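Ribonucleoside-diphosphate reductase (Pseudomonas aeruginosa, PDB 5IM3) probably reduces ribonucleoside diphosphates to deoxyribonucleotides for DNA synthesis, as the large subunit of a class I ribonucleotide reductase that binds dATP as an allosteric effector. Local coordinates at residues 466-471 / 558-563; 428-433 / 479-484; 390-395 / 400-405; 553-558 / 904-909. All coordinates share one frame; numbering follows the deposited sequence.

Interaction 1. Residues 466-471 / 558-563; sequences ELRKNT and TGHPWL
The guanidinium of Arg468 lies flat on one face of the His560 ring. The two planes are 22° apart and their centres are 4.1 Å apart. The overlap is off centre. NH1 of Arg468 sits above the rim of the imidazole, 3.6 Å from CE1 of His560, and CZ lies over the same side. Another face meeting follows within 558-563: CD2 of His560 stands over the rim of the Trp562 indole. The Arg468 chain folds at chi2 and chi3 (-67° and -61°), which curls the guanidinium back over the ring instead of letting it run outward. NH1 also hydrogen-bonds to the backbone O of Met481, a second grip on the same group. The imidazole is held in turn by ND1, which donates to O of Thr558 at 3.2 Å. That donor lies above the carbonyl plane.

The contact joins two connections of the barrel domain. Residues 466-469 form a type I beta turn after helix 461-465. The other segment leads from helix 544-558 into strand 562-565, with Gly559 leaving the helix at positive phi and a cis peptide before Pro561. OG1 of Thr558 accepts from N of His560, which makes an ST turn, and donates to O of Met554.

Thr558 packs against the turn itself. Its CB is 3.5 Å from O of Arg468, and its CG2 is 3.8 Å from CA of Lys469. One water bridges the segments: it accepts from N of Arg468 at 3.0 Å and donates to OG1 of Thr558 at 3.1 Å.

Interaction 2. Residues 428-433 / 479-484; sequences PFLKVV and HDMNTA
Met481, just before strand 482-487, reaches to the side of a helix, where Leu430 and Val433 receive it. The side chains of Met481 and Leu430 cross at about a right angle. Met481 and Val433 meet at a slant. The sulfur is the shared point: SD of Met481 is 3.9 Å from CD2 of Leu430 and 3.8 Å from CG1 of Val433. The methionine chain runs straight out through chi1 and chi2 (-174° and -169°) and then bends at chi3 (76°). The bend turns the terminal methyl onto Leu430. CE of Met481 lies 4.0 Å from CB of Leu430, with both leucine methyls also close to it. Val433 offers the branch that stands anti to its own backbone N, and its contact is with the sulfur.

Leu430 and Val433 are three residues apart on helix 427-440, so both can face Met481. Strand 482-487, which begins just after Met481, belongs to the barrel sheet. Met481 also packs on Ala452 of the neighbouring strand 450-455. The contact therefore lays the helix against the sheet. Elsewhere on the helix, Phe429 touches a bound dATP, and Pro428, Phe429, Lys431 and Val432 pack on the second subunit. The side chain of Leu430 is about 11 Å from a bound dATP.

The three touching residues are all buried. Their meeting is apolar, made by sulfur and methyl groups at van der Waals distances. It therefore depends on shape and burial, without the directional constraint of a polar bond.

Interaction 3. Residues 390-395 / 400-405; sequences HDNAML and GGLGND
Asn392 and Asn404 pair through their side-chain amides, each giving one N-H and taking one. ND2 of Asn404 donates to OD1 of Asn392 at 2.7 Å, with an N-H...O angle of 162°. The return bond, from ND2 of Asn392 to OD1 of Asn404, is longer at 3.3 Å but equally straight. Both donors lie in the carbonyl plane of their acceptor, on a lone pair. The amides come from opposite directions, and their planes differ by 26°. This two-bond ring fixes the rotation of both groups in a buried setting. Thr376 OG1 adds a hydrogen bond to OD1 of Asn404.

The pair ties helix 382-395 to strand 401-405, the last two elements of a beta-alpha-beta unit that starts with strand 373-377. Strands 373-377 and 401-405 are parallel neighbours in the barrel sheet. The helix runs back nearly antiparallel to strand 401-405, at 161°, and the axes of the short segments come within 9.1 Å.

Beside the amides, Leu402 fits between Asn392 and Leu395. Its CD1 rests 3.5 Å from the backbone O of Asn392. The other methyl, CD2, is 3.5 Å from CD1 of Leu395, and these two leucine side chains cross at about a right angle. Where the chain returns from helix to strand, CA of Gly400 lies 3.6 Å from O of Leu395. On the helix, His390 hydrogen-bonds to Ser383 of the second subunit.

Interaction 4. Residues 553-558 / 904-909; sequences SMLFET and YYLRAL
Helix 544-558 of the barrel domain packs here against strand 906-909, near the C-terminal end of the modelled chain. This strand pairs in parallel with strand 878-881 in a small two-stranded sheet, and helix 885-897 lies between those two strands in the chain, so the three form a beta-alpha-beta unit. The axes of the short segments, helix 553-558 and strand 906-909, cross at -75° and approach to 8.4 Å. The helix thus runs across the strand.

The ends of the Leu555 and Phe556 side chains reach the strand, where Leu906 and Ala908 meet them. Leu906 and Ala908 are two apart, so both side chains leave the same face of the strand. The Leu555 and Leu906 side chains meet at a slant. CG of Leu555 is 3.7 Å from CD2 of Leu906 and 3.8 Å from CB of Leu906. The same CD2 also lies 4.0 Å from CA of Phe556, so one methyl rests against the helix backbone. Helix 885-897 continues this apolar patch: its Tyr892 touches Leu555 and Leu906, and its Leu888 touches Phe556 and Leu906.

Towards the exposed side, Phe556 carries the contact. Its ring extends with CG anti to the backbone N (chi1 168°), which brings an edge of the ring to the strand. The methyl of Ala908 sits in the plane of the Phe556 ring and meets its edge, with CB of Ala908 3.7 Å from CD1 and 3.8 Å from CE1 of Phe556.

In the fold
Interactions 1, 2 and 3 all reach the barrel sheet. Interactions 1 and 2 meet across adjacent strands, their centres 11 Å apart; N of Trp562 probably hydrogen-bonds to O of Thr483 at 3.1 Å. Interactions 1 and 4 have centres 8 Å apart and share Thr558, in the passage from helix 544-558 to strand 562-565. Interactions 2 and 3 touch where CG1 of Val433 lies 4.0 Å from OD1 of Asn392. Both also touch the second subunit. Both lie near nucleotide: Phe429 in 428-433 touches a bound dATP, and Gly400 of interaction 3 is about 10 Å from a bound dATP. Interactions 1 and 4 lie away from the annotated sites.

Interaction 1. Residues 466-471 / 558-563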
loop_
_atom_site.group_PDB
_atom_site.type_symbol
_atom_site.label_atom_id
_atom_site.label_comp_id
_atom_site.label_asym_id
_atom_site.label_seq_id
_atom_site.Cartn_x
_atom_site.Cartn_y
_atom_site.Cartn_z
ATOM N N GLU A 466 -0.058 12.298 21.584
ATOM C CA GLU A 466 1.007 11.779 20.735
ATOM C C GLU A 466 2.303 11.536 21.491
ATOM O O GLU A 466 3.312 11.185 20.871
ATOM C CB GLU A 466 1.270 12.734 19.571
ATOM C CG GLU A 466 0.046 13.044 18.736
ATOM C CD GLU A 466 0.408 13.566 17.359
ATOM O OE1 GLU A 466 -0.478 13.592 16.478
ATOM O OE2 GLU A 466 1.584 13.936 17.152
ATOM N N LEU A 467 2.298 11.701 22.814
ATOM C CA LEU A 467 3.534 11.616 23.585
ATOM C C LEU A 467 4.223 10.261 23.472
ATOM O O LEU A 467 5.428 10.180 23.727
ATOM C CB LEU A 467 3.249 11.928 25.055
ATOM C CG LEU A 467 2.982 13.395 25.404
ATOM C CD1 LEU A 467 2.510 13.530 26.845
ATOM C CD2 LEU A 467 4.233 14.235 25.176
ATOM N N ARG A 468 3.506 9.200 23.100
ATOM C CA ARG A 468 4.084 7.860 23.070
ATOM C C ARG A 468 4.286 7.323 21.654
ATOM O O ARG A 468 4.498 6.119 21.479
ATOM C CB ARG A 468 3.218 6.900 23.886
ATOM C CG ARG A 468 3.168 7.231 25.380
ATOM C CD ARG A 468 4.521 7.035 26.056
ATOM N NE ARG A 468 4.981 5.652 25.957
ATOM C CZ ARG A 468 4.849 4.736 26.913
ATOM N NH1 ARG A 468 4.279 5.041 28.073
ATOM N NH2 ARG A 468 5.301 3.506 26.710
ATOM N N LYS A 469 4.242 8.187 20.641
ATOM C CA LYS A 469 4.596 7.760 19.292
ATOM C C LYS A 469 6.063 7.352 19.238
ATOM O O LYS A 469 6.913 7.938 19.912
ATOM C CB LYS A 469 4.329 8.880 18.284
ATOM C CG LYS A 469 2.878 9.015 17.845
ATOM C CD LYS A 469 2.764 9.920 16.621
ATOM C CE LYS A 469 1.390 9.823 15.979
ATOM N NZ LYS A 469 1.269 10.619 14.716
ATOM N N ASN A 470 6.360 6.336 18.425
ATOM C CA ASN A 470 7.735 5.856 18.316
ATOM C C ASN A 470 8.611 6.838 17.545
ATOM O O ASN A 470 9.802 6.983 17.847
ATOM C CB ASN A 470 7.761 4.487 17.637
ATOM C CG ASN A 470 6.751 3.526 18.225
ATOM O OD1 ASN A 470 5.890 3.004 17.514
ATOM N ND2 ASN A 470 6.849 3.284 19.529
ATOM N N THR A 471 8.049 7.511 16.546
ATOM C CA THR A 471 8.793 8.422 15.690
ATOM C C THR A 471 8.356 9.862 15.936
ATOM O O THR A 471 7.414 10.134 16.687
ATOM C CB THR A 471 8.595 8.053 14.215
ATOM O OG1 THR A 471 7.205 8.155 13.880
ATOM C CG2 THR A 471 9.079 6.631 13.953
ATOM N N THR A 558 -0.135 3.402 19.859
ATOM C CA THR A 558 0.877 3.555 20.896
ATOM C C THR A 558 0.499 2.927 22.229
ATOM O O THR A 558 1.371 2.801 23.098
ATOM C CB THR A 558 1.183 5.044 21.131
ATOM O OG1 THR A 558 0.118 5.643 21.880
ATOM C CG2 THR A 558 1.341 5.785 19.806
ATOM N N GLY A 559 -0.757 2.529 22.424
ATOM C CA GLY A 559 -1.212 2.044 23.711
ATOM C C GLY A 559 -1.596 3.127 24.695
ATOM O O GLY A 559 -1.984 2.806 25.828
ATOM N N HIS A 560 -1.507 4.394 24.303
ATOM C CA HIS A 560 -1.715 5.509 25.212
ATOM C C HIS A 560 -2.287 6.672 24.417
ATOM O O HIS A 560 -2.112 6.737 23.195
ATOM C CB HIS A 560 -0.403 5.921 25.893
ATOM C CG HIS A 560 0.247 4.817 26.667
ATOM N ND1 HIS A 560 1.115 3.915 26.089
ATOM C CD2 HIS A 560 0.149 4.464 27.971
ATOM C CE1 HIS A 560 1.525 3.056 27.005
ATOM N NE2 HIS A 560 0.953 3.368 28.155
ATOM N N PRO A 561 -2.981 7.614 25.083
ATOM C CA PRO A 561 -3.338 7.579 26.507
ATOM C C PRO A 561 -4.518 6.662 26.798
ATOM O O PRO A 561 -5.363 6.451 25.924
ATOM C CB PRO A 561 -3.707 9.041 26.821
ATOM C CG PRO A 561 -3.203 9.842 25.665
ATOM C CD PRO A 561 -3.271 8.928 24.488
ATOM N N TRP A 562 -4.575 6.125 28.013
ATOM C CA TRP A 562 -5.718 5.327 28.420
ATOM C C TRP A 562 -6.955 6.215 28.543
ATOM O O TRP A 562 -6.874 7.446 28.551
ATOM C CB TRP A 562 -5.427 4.617 29.742
ATOM C CG TRP A 562 -4.218 3.736 29.677
ATOM C CD1 TRP A 562 -3.843 2.938 28.639
ATOM C CD2 TRP A 562 -3.214 3.578 30.687
ATOM N NE1 TRP A 562 -2.675 2.283 28.942
ATOM C CE2 TRP A 562 -2.266 2.663 30.193
ATOM C CE3 TRP A 562 -3.025 4.124 31.963
ATOM C CZ2 TRP A 562 -1.147 2.276 30.929
ATOM C CZ3 TRP A 562 -1.912 3.740 32.691
ATOM C CH2 TRP A 562 -0.989 2.826 32.173
ATOM N N LEU A 563 -8.115 5.571 28.639
ATOM C CA LEU A 563 -9.402 6.254 28.707
ATOM C C LEU A 563 -10.001 6.055 30.094
ATOM O O LEU A 563 -10.308 4.922 30.484
ATOM C CB LEU A 563 -10.353 5.726 27.633
ATOM C CG LEU A 563 -10.226 6.287 26.211
ATOM C CD1 LEU A 563 -8.815 6.180 25.663
ATOM C CD2 LEU A 563 -11.199 5.568 25.282
HETATM O O HOH W 1 0.664 8.599 22.507
#

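Interaction 2. Residues 428-433 / 479-484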
loop_
_atom_site.group_PDB
_atom_site.type_symbol
_atom_site.label_atom_id
_atom_site.label_comp_id
_atom_site.label_asym_id
_atom_site.label_seq_id
_atom_site.Cartn_x
_atom_site.Cartn_y
_atom_site.Cartn_z
ATOM N N PRO A 428 6.756 20.352 28.210
ATOM C CA PRO A 428 8.138 20.505 28.695
ATOM C C PRO A 428 8.316 20.105 30.148
ATOM O O PRO A 428 9.397 19.638 30.529
ATOM C CB PRO A 428 8.423 21.996 28.487
ATOM C CG PRO A 428 7.533 22.397 27.396
ATOM C CD PRO A 428 6.270 21.586 27.572
ATOM N N PHE A 429 7.285 20.288 30.976
ATOM C CA PHE A 429 7.340 19.804 32.347
ATOM C C PHE A 429 7.184 18.285 32.415
ATOM O O PHE A 429 7.847 17.619 33.213
ATOM C CB PHE A 429 6.278 20.511 33.179
ATOM C CG PHE A 429 6.513 21.989 33.308
ATOM C CD1 PHE A 429 7.693 22.460 33.837
ATOM C CD2 PHE A 429 5.567 22.901 32.889
ATOM C CE1 PHE A 429 7.928 23.809 33.954
ATOM C CE2 PHE A 429 5.796 24.258 33.004
ATOM C CZ PHE A 429 6.977 24.712 33.538
ATOM N N LEU A 430 6.317 17.716 31.576
ATOM C CA LEU A 430 6.201 16.262 31.550
ATOM C C LEU A 430 7.510 15.610 31.151
ATOM O O LEU A 430 7.808 14.496 31.581
ATOM C CB LEU A 430 5.084 15.834 30.601
ATOM C CG LEU A 430 3.696 16.236 31.085
ATOM C CD1 LEU A 430 2.652 15.878 30.039
ATOM C CD2 LEU A 430 3.376 15.562 32.412
ATOM N N LYS A 431 8.317 16.303 30.350
ATOM C CA LYS A 431 9.640 15.792 30.029
ATOM C C LYS A 431 10.510 15.700 31.276
ATOM O O LYS A 431 11.316 14.778 31.412
ATOM C CB LYS A 431 10.299 16.677 28.974
ATOM C CG LYS A 431 11.731 16.280 28.662
ATOM C CD LYS A 431 11.784 14.987 27.859
ATOM C CE LYS A 431 11.377 15.233 26.417
ATOM N NZ LYS A 431 11.713 14.071 25.564
ATOM N N VAL A 432 10.375 16.670 32.184
ATOM C CA VAL A 432 11.093 16.595 33.453
ATOM C C VAL A 432 10.598 15.404 34.269
ATOM O O VAL A 432 11.385 14.681 34.877
ATOM C CB VAL A 432 10.941 17.914 34.229
ATOM C CG1 VAL A 432 11.671 17.841 35.565
ATOM C CG2 VAL A 432 11.467 19.089 33.392
ATOM N N VAL A 433 9.282 15.187 34.294
ATOM C CA VAL A 433 8.722 14.006 34.952
ATOM C C VAL A 433 9.317 12.746 34.345
ATOM O O VAL A 433 9.790 11.850 35.049
ATOM C CB VAL A 433 7.187 14.007 34.835
ATOM C CG1 VAL A 433 6.611 12.684 35.333
ATOM C CG2 VAL A 433 6.594 15.180 35.592
ATOM N N HIS A 479 8.806 8.785 26.352
ATOM C CA HIS A 479 8.789 7.337 26.156
ATOM C C HIS A 479 8.862 6.545 27.454
ATOM O O HIS A 479 8.746 5.315 27.410
ATOM C CB HIS A 479 9.950 6.906 25.257
ATOM C CG HIS A 479 9.916 7.516 23.890
ATOM N ND1 HIS A 479 10.876 8.398 23.446
ATOM C CD2 HIS A 479 9.035 7.375 22.872
ATOM C CE1 HIS A 479 10.591 8.773 22.212
ATOM N NE2 HIS A 479 9.478 8.165 21.840
ATOM N N ASP A 480 9.053 7.200 28.598
ATOM C CA ASP A 480 9.186 6.503 29.872
ATOM C C ASP A 480 8.092 6.904 30.851
ATOM O O ASP A 480 8.226 6.679 32.055
ATOM C CB ASP A 480 10.569 6.763 30.469
ATOM C CG ASP A 480 11.683 6.526 29.466
ATOM O OD1 ASP A 480 12.135 5.370 29.336
ATOM O OD2 ASP A 480 12.100 7.498 28.801
ATOM N N MET A 481 7.004 7.477 30.351
ATOM C CA MET A 481 5.912 7.969 31.175
ATOM C C MET A 481 4.597 7.514 30.568
ATOM O O MET A 481 4.424 7.553 29.347
ATOM C CB MET A 481 5.942 9.505 31.269
ATOM C CG MET A 481 4.926 10.107 32.225
ATOM S SD MET A 481 4.785 11.899 32.066
ATOM C CE MET A 481 3.823 12.010 30.559
ATOM N N ASN A 482 3.679 7.077 31.418
ATOM C CA ASN A 482 2.349 6.710 30.963
ATOM C C ASN A 482 1.458 7.947 30.905
ATOM O O ASN A 482 1.716 8.962 31.553
ATOM C CB ASN A 482 1.728 5.646 31.878
ATOM C CG ASN A 482 2.444 4.298 31.795
ATOM O OD1 ASN A 482 2.848 3.735 32.812
ATOM N ND2 ASN A 482 2.594 3.777 30.586
ATOM N N THR A 483 0.401 7.847 30.105
ATOM C CA THR A 483 -0.549 8.929 29.916
ATOM C C THR A 483 -1.958 8.362 29.979
ATOM O O THR A 483 -2.189 7.199 29.630
ATOM C CB THR A 483 -0.344 9.637 28.563
ATOM O OG1 THR A 483 -0.437 8.675 27.512
ATOM C CG2 THR A 483 1.018 10.320 28.493
ATOM N N ALA A 484 -2.905 9.192 30.422
ATOM C CA ALA A 484 -4.304 8.791 30.450
ATOM C C ALA A 484 -5.192 10.003 30.217
ATOM O O ALA A 484 -4.885 11.102 30.680
ATOM C CB ALA A 484 -4.675 8.122 31.776
#

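Interaction 3. Residues 390-395 / 400-405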
loop_
_atom_site.group_PDB
_atom_site.type_symbol
_atom_site.label_atom_id
_atom_site.label_comp_id
_atom_site.label_asym_id
_atom_site.label_seq_id
_atom_site.Cartn_x
_atom_site.Cartn_y
_atom_site.Cartn_z
ATOM N N HIS A 390 9.414 17.006 42.907
ATOM C CA HIS A 390 10.140 16.550 44.085
ATOM C C HIS A 390 9.402 15.409 44.779
ATOM O O HIS A 390 10.020 14.423 45.195
ATOM C CB HIS A 390 10.344 17.727 45.038
ATOM C CG HIS A 390 11.125 17.391 46.269
ATOM N ND1 HIS A 390 10.597 16.656 47.308
ATOM C CD2 HIS A 390 12.385 17.717 46.641
ATOM C CE1 HIS A 390 11.504 16.529 48.260
ATOM N NE2 HIS A 390 12.597 17.165 47.880
ATOM N N ASP A 391 8.078 15.527 44.910
ATOM C CA ASP A 391 7.293 14.461 45.524
ATOM C C ASP A 391 7.357 13.186 44.691
ATOM O O ASP A 391 7.487 12.084 45.239
ATOM C CB ASP A 391 5.843 14.910 45.704
ATOM C CG ASP A 391 5.701 16.023 46.721
ATOM O OD1 ASP A 391 6.598 16.168 47.577
ATOM O OD2 ASP A 391 4.687 16.752 46.674
ATOM N N ASN A 392 7.270 13.316 43.364
ATOM C CA ASN A 392 7.401 12.158 42.487
ATOM C C ASN A 392 8.673 11.386 42.796
ATOM O O ASN A 392 8.655 10.157 42.924
ATOM C CB ASN A 392 7.405 12.603 41.023
ATOM C CG ASN A 392 6.013 12.690 40.426
ATOM O OD1 ASN A 392 5.851 12.567 39.214
ATOM N ND2 ASN A 392 5.004 12.903 41.265
ATOM N N ALA A 393 9.790 12.101 42.928
ATOM C CA ALA A 393 11.062 11.439 43.187
ATOM C C ALA A 393 11.047 10.734 44.540
ATOM O O ALA A 393 11.459 9.575 44.646
ATOM C CB ALA A 393 12.205 12.452 43.109
ATOM N N MET A 394 10.563 11.415 45.586
ATOM C CA MET A 394 10.575 10.823 46.926
ATOM C C MET A 394 9.651 9.614 47.010
ATOM O O MET A 394 10.010 8.591 47.604
ATOM C CB MET A 394 10.165 11.863 47.971
ATOM C CG MET A 394 11.094 13.062 48.075
ATOM S SD MET A 394 12.813 12.606 48.333
ATOM C CE MET A 394 13.439 12.709 46.680
ATOM N N LEU A 395 8.451 9.718 46.435
ATOM C CA LEU A 395 7.499 8.617 46.489
ATOM C C LEU A 395 7.982 7.415 45.688
ATOM O O LEU A 395 7.624 6.276 46.005
ATOM C CB LEU A 395 6.139 9.094 45.980
ATOM C CG LEU A 395 5.500 10.207 46.814
ATOM C CD1 LEU A 395 4.312 10.824 46.093
ATOM C CD2 LEU A 395 5.072 9.671 48.168
ATOM N N GLY A 400 7.607 3.039 44.142
ATOM C CA GLY A 400 6.222 3.473 44.179
ATOM C C GLY A 400 5.679 3.833 42.807
ATOM O O GLY A 400 6.389 4.327 41.930
ATOM N N GLY A 401 4.388 3.572 42.624
ATOM C CA GLY A 401 3.678 3.945 41.411
ATOM C C GLY A 401 2.854 5.200 41.642
ATOM O O GLY A 401 2.309 5.402 42.727
ATOM N N LEU A 402 2.758 6.034 40.606
ATOM C CA LEU A 402 2.220 7.381 40.739
ATOM C C LEU A 402 1.216 7.706 39.642
ATOM O O LEU A 402 1.455 7.431 38.462
ATOM C CB LEU A 402 3.344 8.416 40.688
ATOM C CG LEU A 402 4.219 8.525 41.933
ATOM C CD1 LEU A 402 5.603 9.005 41.560
ATOM C CD2 LEU A 402 3.572 9.476 42.916
ATOM N N GLY A 403 0.104 8.315 40.043
ATOM C CA GLY A 403 -0.763 9.045 39.132
ATOM C C GLY A 403 -0.623 10.539 39.385
ATOM O O GLY A 403 -0.637 10.982 40.536
ATOM N N ASN A 404 -0.469 11.299 38.299
ATOM C CA ASN A 404 -0.300 12.749 38.356
ATOM C C ASN A 404 -1.406 13.425 37.559
ATOM O O ASN A 404 -1.557 13.164 36.360
ATOM C CB ASN A 404 1.052 13.186 37.788
ATOM C CG ASN A 404 2.209 12.909 38.709
ATOM O OD1 ASN A 404 2.038 12.530 39.870
ATOM N ND2 ASN A 404 3.413 13.112 38.189
ATOM N N ASP A 405 -2.144 14.321 38.211
ATOM C CA ASP A 405 -3.119 15.173 37.538
ATOM C C ASP A 405 -2.430 16.461 37.087
ATOM O O ASP A 405 -2.122 17.329 37.910
ATOM C CB ASP A 405 -4.290 15.479 38.466
ATOM C CG ASP A 405 -5.090 16.686 38.012
ATOM O OD1 ASP A 405 -5.265 16.856 36.787
ATOM O OD2 ASP A 405 -5.538 17.467 38.878
#

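Interaction 4. Residues 553-558 / 904-909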
loop_
_atom_site.group_PDB
_atom_site.type_symbol
_atom_site.label_atom_id
_atom_site.label_comp_id
_atom_site.label_asym_id
_atom_site.label_seq_id
_atom_site.Cartn_x
_atom_site.Cartn_y
_atom_site.Cartn_z
ATOM N N SER A 553 -7.104 6.171 17.859
ATOM C CA SER A 553 -6.010 5.756 16.988
ATOM C C SER A 553 -4.680 5.760 17.733
ATOM O O SER A 553 -3.827 4.899 17.490
ATOM C CB SER A 553 -5.943 6.657 15.753
ATOM O OG SER A 553 -5.592 7.979 16.105
ATOM N N MET A 554 -4.483 6.719 18.647
ATOM C CA MET A 554 -3.268 6.717 19.460
ATOM C C MET A 554 -3.273 5.561 20.452
ATOM O O MET A 554 -2.242 4.911 20.660
ATOM C CB MET A 554 -3.119 8.048 20.199
ATOM C CG MET A 554 -2.726 9.222 19.313
ATOM S SD MET A 554 -1.141 8.986 18.486
ATOM C CE MET A 554 -1.687 8.420 16.867
ATOM N N LEU A 555 -4.418 5.297 21.083
ATOM C CA LEU A 555 -4.525 4.124 21.944
ATOM C C LEU A 555 -4.198 2.851 21.170
ATOM O O LEU A 555 -3.540 1.946 21.697
ATOM C CB LEU A 555 -5.929 4.051 22.550
ATOM C CG LEU A 555 -6.227 2.879 23.493
ATOM C CD1 LEU A 555 -5.380 2.964 24.753
ATOM C CD2 LEU A 555 -7.704 2.843 23.851
ATOM N N PHE A 556 -4.624 2.774 19.906
ATOM C CA PHE A 556 -4.338 1.591 19.096
ATOM C C PHE A 556 -2.875 1.545 18.673
ATOM O O PHE A 556 -2.237 0.488 18.739
ATOM C CB PHE A 556 -5.243 1.567 17.866
ATOM C CG PHE A 556 -4.839 0.543 16.835
ATOM C CD1 PHE A 556 -5.007 -0.811 17.077
ATOM C CD2 PHE A 556 -4.299 0.939 15.621
ATOM C CE1 PHE A 556 -4.636 -1.754 16.129
ATOM C CE2 PHE A 556 -3.928 0.004 14.671
ATOM C CZ PHE A 556 -4.096 -1.344 14.925
ATOM N N GLU A 557 -2.328 2.680 18.229
ATOM C CA GLU A 557 -0.980 2.699 17.668
ATOM C C GLU A 557 0.096 2.700 18.747
ATOM O O GLU A 557 1.150 2.081 18.569
ATOM C CB GLU A 557 -0.802 3.918 16.766
ATOM C CG GLU A 557 -1.647 3.891 15.508
ATOM C CD GLU A 557 -1.389 5.089 14.612
ATOM O OE1 GLU A 557 -0.298 5.691 14.718
ATOM O OE2 GLU A 557 -2.280 5.429 13.807
ATOM N N THR A 558 -0.135 3.402 19.859
ATOM C CA THR A 558 0.877 3.555 20.896
ATOM C C THR A 558 0.499 2.927 22.229
ATOM O O THR A 558 1.371 2.801 23.098
ATOM C CB THR A 558 1.183 5.044 21.131
ATOM O OG1 THR A 558 0.118 5.643 21.880
ATOM C CG2 THR A 558 1.341 5.785 19.806
ATOM N N TYR A 904 -8.156 0.367 30.948
ATOM C CA TYR A 904 -6.725 0.207 31.157
ATOM C C TYR A 904 -6.049 -0.050 29.813
ATOM O O TYR A 904 -6.358 0.630 28.828
ATOM C CB TYR A 904 -6.487 -0.929 32.163
ATOM C CG TYR A 904 -5.131 -0.961 32.845
ATOM C CD1 TYR A 904 -4.266 0.125 32.797
ATOM C CD2 TYR A 904 -4.718 -2.095 33.534
ATOM C CE1 TYR A 904 -3.031 0.081 33.418
ATOM C CE2 TYR A 904 -3.487 -2.148 34.152
ATOM C CZ TYR A 904 -2.648 -1.062 34.094
ATOM O OH TYR A 904 -1.423 -1.120 34.718
ATOM N N TYR A 905 -5.143 -1.022 29.747
ATOM C CA TYR A 905 -4.455 -1.316 28.498
ATOM C C TYR A 905 -5.436 -1.764 27.423
ATOM O O TYR A 905 -6.443 -2.420 27.698
ATOM C CB TYR A 905 -3.416 -2.417 28.695
ATOM C CG TYR A 905 -2.163 -1.992 29.414
ATOM C CD1 TYR A 905 -1.175 -1.276 28.757
ATOM C CD2 TYR A 905 -1.954 -2.334 30.742
ATOM C CE1 TYR A 905 -0.020 -0.895 29.407
ATOM C CE2 TYR A 905 -0.803 -1.959 31.401
ATOM C CZ TYR A 905 0.161 -1.243 30.731
ATOM O OH TYR A 905 1.310 -0.869 31.392
ATOM N N LEU A 906 -5.118 -1.412 26.182
ATOM C CA LEU A 906 -5.754 -1.998 25.012
ATOM C C LEU A 906 -4.786 -3.007 24.407
ATOM O O LEU A 906 -3.642 -2.663 24.087
ATOM C CB LEU A 906 -6.132 -0.930 23.986
ATOM C CG LEU A 906 -6.596 -1.464 22.625
ATOM C CD1 LEU A 906 -7.901 -2.233 22.755
ATOM C CD2 LEU A 906 -6.735 -0.329 21.635
ATOM N N ARG A 907 -5.237 -4.250 24.275
ATOM C CA ARG A 907 -4.499 -5.292 23.569
ATOM C C ARG A 907 -5.227 -5.541 22.255
ATOM O O ARG A 907 -6.353 -6.048 22.249
ATOM C CB ARG A 907 -4.405 -6.560 24.413
ATOM C CG ARG A 907 -3.719 -6.357 25.756
ATOM C CD ARG A 907 -2.208 -6.271 25.607
ATOM N NE ARG A 907 -1.547 -6.161 26.907
ATOM C CZ ARG A 907 -1.049 -5.038 27.418
ATOM N NH1 ARG A 907 -1.114 -3.896 26.742
ATOM N NH2 ARG A 907 -0.471 -5.058 28.612
ATOM N N ALA A 908 -4.597 -5.163 21.146
ATOM C CA ALA A 908 -5.239 -5.173 19.839
ATOM C C ALA A 908 -4.447 -6.029 18.858
ATOM O O ALA A 908 -3.214 -5.972 18.820
ATOM C CB ALA A 908 -5.381 -3.750 19.290
ATOM N N LEU A 909 -5.171 -6.820 18.068
ATOM C CA LEU A 909 -4.600 -7.618 16.990
ATOM C C LEU A 909 -5.303 -7.260 15.692
ATOM O O LEU A 909 -6.536 -7.299 15.620
ATOM C CB LEU A 909 -4.745 -9.119 17.257
ATOM C CG LEU A 909 -3.968 -9.721 18.428
ATOM C CD1 LEU A 909 -4.222 -11.221 18.497
ATOM C CD2 LEU A 909 -2.476 -9.427 18.313
#